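Local atomic coordinates of 49 protein (Murid herpesvirus 4, PDB entry 6A4V), a protein that interacts with the host poly(ADP-ribose) polymerase 1 and probably thereby facilitates virus replication. Residues Leu184-Lys187 with His188-Tyr191; Met192-Phe195 with Lys196-Leu199; Phe230-Cys233 with Val234-Phe238. One frame throughout, in Å; residues are numbered along the deposited sequence.

Interaction 1: Leu184-Lys187 with His188-Tyr191; sequences LDNK and HFSY
Asn186 and Phe189 face each other across a tight left-handed bend, their CA atoms 5.2 Å apart. Lys187, His188 and Phe189 all take positive phi, so the chain that has just left helix 173-184 coils briefly in the sense opposite to an ordinary helix. Ser190 N closes the bend with a 2.9 Å hydrogen bond to Asn186 O, and adds a weak one to Lys187 O.

The Asn186 side chain then ties the inside of the bend. With CG wedged between its own backbone N and carbonyl carbon (chi1 66°), OD1 accepts from Phe189 N at 2.7 Å, the donor standing well above the amide carbonyl plane. The other branch, ND2, lies over one face of the Phe189 ring, 3.6 Å from CD2 and toward the rim; amide and ring planes are turned 64° apart. Ser190 OG, beside its own backbone N, donates to Lys187 O at 2.5 Å, a short bond in the carbonyl plane. Tyr191 reaches back to the start of the bend: its ring face covers the Asn186 backbone, CE2 lying 3.6 Å from Asn186 CA, and its OH ends 3.2 Å from Asp185 O. A weak bond from Lys187 N to Asp185 OD1 joins the first residue past the helix to the same bend.

Phe189 also meets Leu229 and Val232 of helix 213-235, and its carbonyl oxygen accepts from Tyr41 OH. The general lesson is that a backbone of unusual twist can be held by short-range polar bonds: with OD1 bonded to Phe189 N and ND2 over the Phe189 ring, the amide of the buried Asn186 is probably fixed in its rotation, and together with the Ser190 bonds it braces the left-handed turn.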
loop_
_atom_site.group_PDB
_atom_site.type_symbol
_atom_site.label_atom_id
_atom_site.label_comp_id
_atom_site.label_asym_id
_atom_site.label_seq_id
_atom_site.Cartn_x
_atom_site.Cartn_y
_atom_site.Cartn_z
ATOM N N LEU B 184 -11.343 -13.770 15.187
ATOM C CA LEU B 184 -12.253 -13.003 16.046
ATOM C C LEU B 184 -11.705 -12.919 17.466
ATOM O O LEU B 184 -11.828 -11.887 18.086
ATOM C CB LEU B 184 -13.666 -13.603 16.020
ATOM C CG LEU B 184 -14.472 -13.300 14.754
ATOM C CD1 LEU B 184 -15.807 -14.034 14.760
ATOM C CD2 LEU B 184 -14.686 -11.795 14.582
ATOM N N ASP B 185 -11.147 -14.003 18.004
ATOM C CA ASP B 185 -10.495 -13.916 19.317
ATOM C C ASP B 185 -9.077 -13.427 19.083
ATOM O O ASP B 185 -8.226 -14.171 18.553
ATOM C CB ASP B 185 -10.459 -15.239 20.085
ATOM C CG ASP B 185 -9.924 -15.130 21.506
ATOM O OD1 ASP B 185 -9.918 -13.999 22.084
ATOM O OD2 ASP B 185 -9.515 -16.177 22.025
ATOM N N ASN B 186 -8.856 -12.165 19.446
ATOM C CA ASN B 186 -7.625 -11.499 19.127
ATOM C C ASN B 186 -6.935 -11.175 20.439
ATOM O O ASN B 186 -6.134 -10.224 20.513
ATOM C CB ASN B 186 -7.863 -10.265 18.259
ATOM C CG ASN B 186 -8.632 -9.201 19.008
ATOM O OD1 ASN B 186 -8.762 -9.302 20.224
ATOM N ND2 ASN B 186 -9.109 -8.180 18.310
ATOM N N LYS B 187 -7.253 -12.000 21.449
ATOM C CA LYS B 187 -6.631 -11.977 22.718
ATOM C C LYS B 187 -6.620 -10.547 23.246
ATOM O O LYS B 187 -5.540 -9.976 23.413
ATOM C CB LYS B 187 -5.213 -12.550 22.611
ATOM C CG LYS B 187 -5.138 -13.997 22.141
ATOM C CD LYS B 187 -3.740 -14.600 22.281
ATOM C CE LYS B 187 -3.643 -16.063 21.895
ATOM N NZ LYS B 187 -2.239 -16.536 21.956
ATOM N N HIS B 188 -7.824 -10.003 23.490
ATOM C CA HIS B 188 -8.029 -8.664 24.042
ATOM C C HIS B 188 -7.235 -7.629 23.229
ATOM O O HIS B 188 -6.451 -6.864 23.772
ATOM C CB HIS B 188 -7.629 -8.635 25.525
ATOM C CG HIS B 188 -8.412 -9.565 26.398
ATOM N ND1 HIS B 188 -7.926 -10.819 26.780
ATOM C CD2 HIS B 188 -9.619 -9.424 26.995
ATOM C CE1 HIS B 188 -8.812 -11.413 27.548
ATOM N NE2 HIS B 188 -9.851 -10.573 27.706
ATOM N N PHE B 189 -7.415 -7.652 21.903
ATOM C CA PHE B 189 -6.867 -6.674 20.991
ATOM C C PHE B 189 -5.340 -6.652 21.043
ATOM O O PHE B 189 -4.735 -5.596 20.904
ATOM C CB PHE B 189 -7.478 -5.302 21.284
ATOM C CG PHE B 189 -8.946 -5.276 20.966
ATOM C CD1 PHE B 189 -9.888 -5.773 21.855
ATOM C CD2 PHE B 189 -9.374 -4.836 19.715
ATOM C CE1 PHE B 189 -11.234 -5.760 21.525
ATOM C CE2 PHE B 189 -10.715 -4.827 19.389
ATOM C CZ PHE B 189 -11.643 -5.299 20.286
ATOM N N SER B 190 -4.720 -7.817 21.209
ATOM C CA SER B 190 -3.242 -7.876 21.162
ATOM C C SER B 190 -2.791 -7.505 19.755
ATOM O O SER B 190 -1.765 -6.802 19.630
ATOM C CB SER B 190 -2.727 -9.218 21.543
ATOM O OG SER B 190 -3.115 -9.525 22.871
ATOM N N TYR B 191 -3.552 -8.048 18.764
ATOM C CA TYR B 191 -3.420 -7.888 17.308
ATOM C C TYR B 191 -4.817 -7.649 16.747
ATOM O O TYR B 191 -5.790 -7.798 17.476
ATOM C CB TYR B 191 -2.776 -9.106 16.648
ATOM C CG TYR B 191 -3.379 -10.435 17.032
ATOM C CD1 TYR B 191 -2.876 -11.188 18.076
ATOM C CD2 TYR B 191 -4.461 -10.931 16.356
ATOM C CE1 TYR B 191 -3.408 -12.425 18.406
ATOM C CE2 TYR B 191 -5.028 -12.148 16.684
ATOM C CZ TYR B 191 -4.498 -12.903 17.707
ATOM O OH TYR B 191 -5.079 -14.102 17.987
#

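Interaction 2: Met192-Phe195 with Lys196-Leu199; sequences MYNF and KTFL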
loop_
_atom_site.group_PDB
_atom_site.type_symbol
_atom_site.label_atom_id
_atom_site.label_comp_id
_atom_site.label_asym_id
_atom_site.label_seq_id
_atom_site.Cartn_x
_atom_site.Cartn_y
_atom_site.Cartn_z
ATOM N N MET B 192 -4.875 -7.215 15.480
ATOM C CA MET B 192 -6.077 -7.132 14.718
ATOM C C MET B 192 -5.746 -7.603 13.310
ATOM O O MET B 192 -4.676 -7.342 12.801
ATOM C CB MET B 192 -6.670 -5.719 14.641
ATOM C CG MET B 192 -7.855 -5.460 15.561
ATOM S SD MET B 192 -9.373 -6.372 15.204
ATOM C CE MET B 192 -10.462 -5.084 14.619
ATOM N N TYR B 193 -6.664 -8.363 12.716
ATOM C CA TYR B 193 -6.542 -8.669 11.307
ATOM C C TYR B 193 -7.075 -7.478 10.518
ATOM O O TYR B 193 -7.894 -6.717 11.009
ATOM C CB TYR B 193 -7.267 -9.969 10.985
ATOM C CG TYR B 193 -6.523 -11.159 11.521
ATOM C CD1 TYR B 193 -5.403 -11.614 10.856
ATOM C CD2 TYR B 193 -6.948 -11.858 12.644
ATOM C CE1 TYR B 193 -4.669 -12.685 11.332
ATOM C CE2 TYR B 193 -6.222 -12.938 13.126
ATOM C CZ TYR B 193 -5.088 -13.360 12.456
ATOM O OH TYR B 193 -4.309 -14.386 12.893
ATOM N N ASN B 194 -6.590 -7.309 9.304
ATOM C CA ASN B 194 -7.103 -6.249 8.412
ATOM C C ASN B 194 -8.329 -6.755 7.621
ATOM O O ASN B 194 -8.673 -7.942 7.560
ATOM C CB ASN B 194 -5.989 -5.786 7.479
ATOM C CG ASN B 194 -5.566 -6.879 6.516
ATOM O OD1 ASN B 194 -6.145 -7.978 6.494
ATOM N ND2 ASN B 194 -4.587 -6.582 5.695
ATOM N N PHE B 195 -9.014 -5.830 6.983
ATOM C CA PHE B 195 -10.229 -6.090 6.248
ATOM C C PHE B 195 -10.086 -7.114 5.109
ATOM O O PHE B 195 -10.928 -7.966 4.934
ATOM C CB PHE B 195 -10.664 -4.767 5.656
ATOM C CG PHE B 195 -11.891 -4.842 4.819
ATOM C CD1 PHE B 195 -12.986 -5.567 5.237
ATOM C CD2 PHE B 195 -11.976 -4.108 3.645
ATOM C CE1 PHE B 195 -14.129 -5.610 4.455
ATOM C CE2 PHE B 195 -13.126 -4.140 2.882
ATOM C CZ PHE B 195 -14.197 -4.889 3.291
ATOM N N LYS B 196 -9.069 -6.957 4.272
ATOM C CA LYS B 196 -8.761 -7.888 3.212
ATOM C C LYS B 196 -8.821 -9.300 3.804
ATOM O O LYS B 196 -9.501 -10.179 3.269
ATOM C CB LYS B 196 -7.408 -7.457 2.620
ATOM C CG LYS B 196 -6.637 -8.470 1.802
ATOM C CD LYS B 196 -5.515 -7.838 0.971
ATOM C CE LYS B 196 -6.021 -6.838 -0.056
ATOM N NZ LYS B 196 -5.363 -6.966 -1.385
ATOM N N THR B 197 -8.178 -9.510 4.960
ATOM C CA THR B 197 -8.238 -10.845 5.569
ATOM C C THR B 197 -9.659 -11.246 5.990
ATOM O O THR B 197 -10.038 -12.401 5.842
ATOM C CB THR B 197 -7.226 -10.926 6.700
ATOM O OG1 THR B 197 -6.017 -10.533 6.039
ATOM C CG2 THR B 197 -7.128 -12.288 7.309
ATOM N N PHE B 198 -10.452 -10.333 6.531
ATOM C CA PHE B 198 -11.754 -10.773 7.047
ATOM C C PHE B 198 -12.643 -11.137 5.856
ATOM O O PHE B 198 -13.479 -12.058 5.965
ATOM C CB PHE B 198 -12.429 -9.736 7.940
ATOM C CG PHE B 198 -11.938 -9.674 9.355
ATOM C CD1 PHE B 198 -12.201 -10.713 10.219
ATOM C CD2 PHE B 198 -11.214 -8.591 9.820
ATOM C CE1 PHE B 198 -11.750 -10.679 11.513
ATOM C CE2 PHE B 198 -10.682 -8.602 11.100
ATOM C CZ PHE B 198 -11.016 -9.612 11.957
ATOM N N LEU B 199 -12.442 -10.411 4.745
ATOM C CA LEU B 199 -13.074 -10.665 3.446
ATOM C C LEU B 199 -12.713 -12.056 2.961
ATOM O O LEU B 199 -13.568 -12.865 2.580
ATOM C CB LEU B 199 -12.606 -9.613 2.436
ATOM C CG LEU B 199 -13.369 -8.298 2.514
ATOM C CD1 LEU B 199 -12.660 -7.166 1.786
ATOM C CD2 LEU B 199 -14.758 -8.471 1.948
#
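Tyr193, just ahead of a helix start, lays its CB 3.7 Å from CE2 of Phe198, while its CD1 meets Thr197 CG2 at 4.0 Å. Its ring stacks on Phe39, and Met183 of helix 173-184 touches Tyr193, Thr197 and Phe198 alike.

Polar bonds begin the helix. Asn194 holds CG between its backbone N and carbonyl carbon (chi1 66°), which brings OD1 to Thr197, and there OD1 is gripped twice: the hydroxyl OG1 of Thr197 comes in the carbonyl plane at 2.6 Å, and the backbone N of Thr197 at 3.0 Å from above that plane, with an N-H...O angle of 155°. The two side chains cross at about a right angle. Asn194 ND2 is held separately by Glu38, so both ends of the amide are engaged and its rotation is probably fixed. Behind the cap, Phe198 N donates to Asn194 O at 3.2 Å, and Leu199 N to Phe195 O at 2.9 Å.

One turn apart on the helix, Phe195 and Leu199 also overlap, though they are modelled too close for the detail to be trusted. Phe195 also packs on Leu296 of the second subunit. The whole is a worked case of an asparagine N-cap, joining the short strand 192-193 to helix 195-203.

Interaction 3: Phe230-Cys233 with Val234-Phe238; sequences FSVC and VQSQF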
loop_
_atom_site.group_PDB
_atom_site.type_symbol
_atom_site.label_atom_id
_atom_site.label_comp_id
_atom_site.label_asym_id
_atom_site.label_seq_id
_atom_site.Cartn_x
_atom_site.Cartn_y
_atom_site.Cartn_z
ATOM N N PHE B 230 -14.030 -4.012 15.004
ATOM C CA PHE B 230 -13.395 -2.814 14.456
ATOM C C PHE B 230 -13.964 -1.607 15.202
ATOM O O PHE B 230 -13.295 -0.601 15.428
ATOM C CB PHE B 230 -13.579 -2.716 12.925
ATOM C CG PHE B 230 -12.515 -3.436 12.137
ATOM C CD1 PHE B 230 -11.173 -3.043 12.212
ATOM C CD2 PHE B 230 -12.825 -4.552 11.368
ATOM C CE1 PHE B 230 -10.189 -3.718 11.510
ATOM C CE2 PHE B 230 -11.826 -5.231 10.674
ATOM C CZ PHE B 230 -10.520 -4.801 10.716
ATOM N N SER B 231 -15.217 -1.705 15.638
ATOM C CA SER B 231 -15.776 -0.556 16.337
ATOM C C SER B 231 -14.975 -0.264 17.596
ATOM O O SER B 231 -14.711 0.880 17.951
ATOM C CB SER B 231 -17.203 -0.759 16.676
ATOM O OG SER B 231 -18.028 -0.391 15.578
ATOM N N VAL B 232 -14.666 -1.317 18.328
ATOM C CA VAL B 232 -14.006 -1.127 19.587
ATOM C C VAL B 232 -12.584 -0.658 19.288
ATOM O O VAL B 232 -12.076 0.315 19.834
ATOM C CB VAL B 232 -14.064 -2.437 20.403
ATOM C CG1 VAL B 232 -12.988 -2.519 21.461
ATOM C CG2 VAL B 232 -15.451 -2.601 21.015
ATOM N N CYS B 233 -11.970 -1.352 18.341
ATOM C CA CYS B 233 -10.649 -1.046 17.884
ATOM C C CYS B 233 -10.469 0.443 17.539
ATOM O O CYS B 233 -9.428 1.037 17.877
ATOM C CB CYS B 233 -10.369 -1.902 16.681
ATOM S SG CYS B 233 -8.602 -2.095 16.400
ATOM N N VAL B 234 -11.471 1.056 16.885
ATOM C CA VAL B 234 -11.389 2.434 16.370
ATOM C C VAL B 234 -11.782 3.371 17.501
ATOM O O VAL B 234 -11.096 4.357 17.782
ATOM C CB VAL B 234 -12.250 2.564 15.085
ATOM C CG1 VAL B 234 -12.463 3.985 14.546
ATOM C CG2 VAL B 234 -11.692 1.670 13.982
ATOM N N GLN B 235 -12.843 3.025 18.244
ATOM C CA GLN B 235 -13.188 3.776 19.432
ATOM C C GLN B 235 -11.884 3.988 20.224
ATOM O O GLN B 235 -11.543 5.075 20.599
ATOM C CB GLN B 235 -14.198 3.008 20.306
ATOM C CG GLN B 235 -15.689 3.237 19.985
ATOM C CD GLN B 235 -16.636 2.090 20.319
ATOM O OE1 GLN B 235 -16.372 1.224 21.168
ATOM N NE2 GLN B 235 -17.781 2.073 19.642
ATOM N N SER B 236 -11.162 2.899 20.493
ATOM C CA SER B 236 -10.124 2.858 21.519
ATOM C C SER B 236 -8.747 3.243 20.934
ATOM O O SER B 236 -7.708 3.134 21.612
ATOM C CB SER B 236 -10.122 1.466 22.164
ATOM O OG SER B 236 -11.469 0.968 22.371
ATOM N N GLN B 237 -8.706 3.616 19.646
ATOM C CA GLN B 237 -7.490 4.048 18.967
ATOM C C GLN B 237 -6.323 3.049 19.118
ATOM O O GLN B 237 -5.120 3.466 19.136
ATOM C CB GLN B 237 -7.161 5.441 19.500
ATOM C CG GLN B 237 -8.131 6.467 18.902
ATOM C CD GLN B 237 -7.699 7.901 19.054
ATOM O OE1 GLN B 237 -7.228 8.522 18.103
ATOM N NE2 GLN B 237 -7.865 8.435 20.259
ATOM N N PHE B 238 -6.625 1.752 19.117
ATOM C CA PHE B 238 -5.521 0.716 19.251
ATOM C C PHE B 238 -4.549 0.803 18.063
ATOM O O PHE B 238 -3.391 0.662 18.256
ATOM C CB PHE B 238 -6.071 -0.702 19.454
ATOM C CG PHE B 238 -6.900 -0.938 20.716
ATOM C CD1 PHE B 238 -6.683 -0.224 21.889
ATOM C CD2 PHE B 238 -7.916 -1.885 20.730
ATOM C CE1 PHE B 238 -7.460 -0.449 23.031
ATOM C CE2 PHE B 238 -8.655 -2.161 21.889
ATOM C CZ PHE B 238 -8.444 -1.427 23.025
#
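Val232 O is gripped twice by Ser236: the hydroxyl OG donates to it at 2.7 Å from above the carbonyl plane, and the backbone N at 2.8 Å nearly in line with the C=O. Ser236 OG sits beside its own backbone N (chi1 -41°), which lets one residue deliver both donors to the same oxygen in the last turn of helix 213-235. Upstream, Val234 N and Gln235 N make the regular helical bonds to Phe230 O and Ser231 O.

Past Ser236 the chain leaves the helix at Gln237, whose phi is positive (52°). Phe238 N consequently reaches back to Cys233 O at 3.1 Å, while Gln237 N bonds to Val234 O, also at 3.1 Å. The Phe238 side chain folds back with it: CB comes within 4.2 Å of Cys233 SG, CD2 lies 4.0 Å from Cys233 CA, and Ser236 CB stands over one face of the ring, toward its rim. Tyr41 also touches both Cys233 and Phe238. At the start of residues 230-233, Phe230 packs on helix 89-104 and meets the Tyr40 ring edge-to-face.

Such paired bonds around a left-handed residue, with an apolar contact between the residues bracketing the turn, make a Schellman motif; here it ends helix 213-235 and leads straight into helix 238-262.

In the fold
The three local contacts show how one chain uses short-range geometry to change direction, and how the changes then pack together. Interactions 1 and 2 are consecutive, with centres about 13 Å apart, and Asn186 ND2 lies 3.6 Å from Met192 SD. Interaction 3, some thirty residues further on, packs against both. Its centre is about 12 Å from that of interaction 1, where the Phe189 ring fits against Val232 and Phe238, and about 14 Å from that of interaction 2, where Met192 CG approaches Cys233 SG at 3.5 Å and Phe198 CD2 approaches Phe230 CE2 at 3.5 Å. Bend, helix start and helix end thus meet in one largely apolar junction at the C-terminal end of helix 213-235.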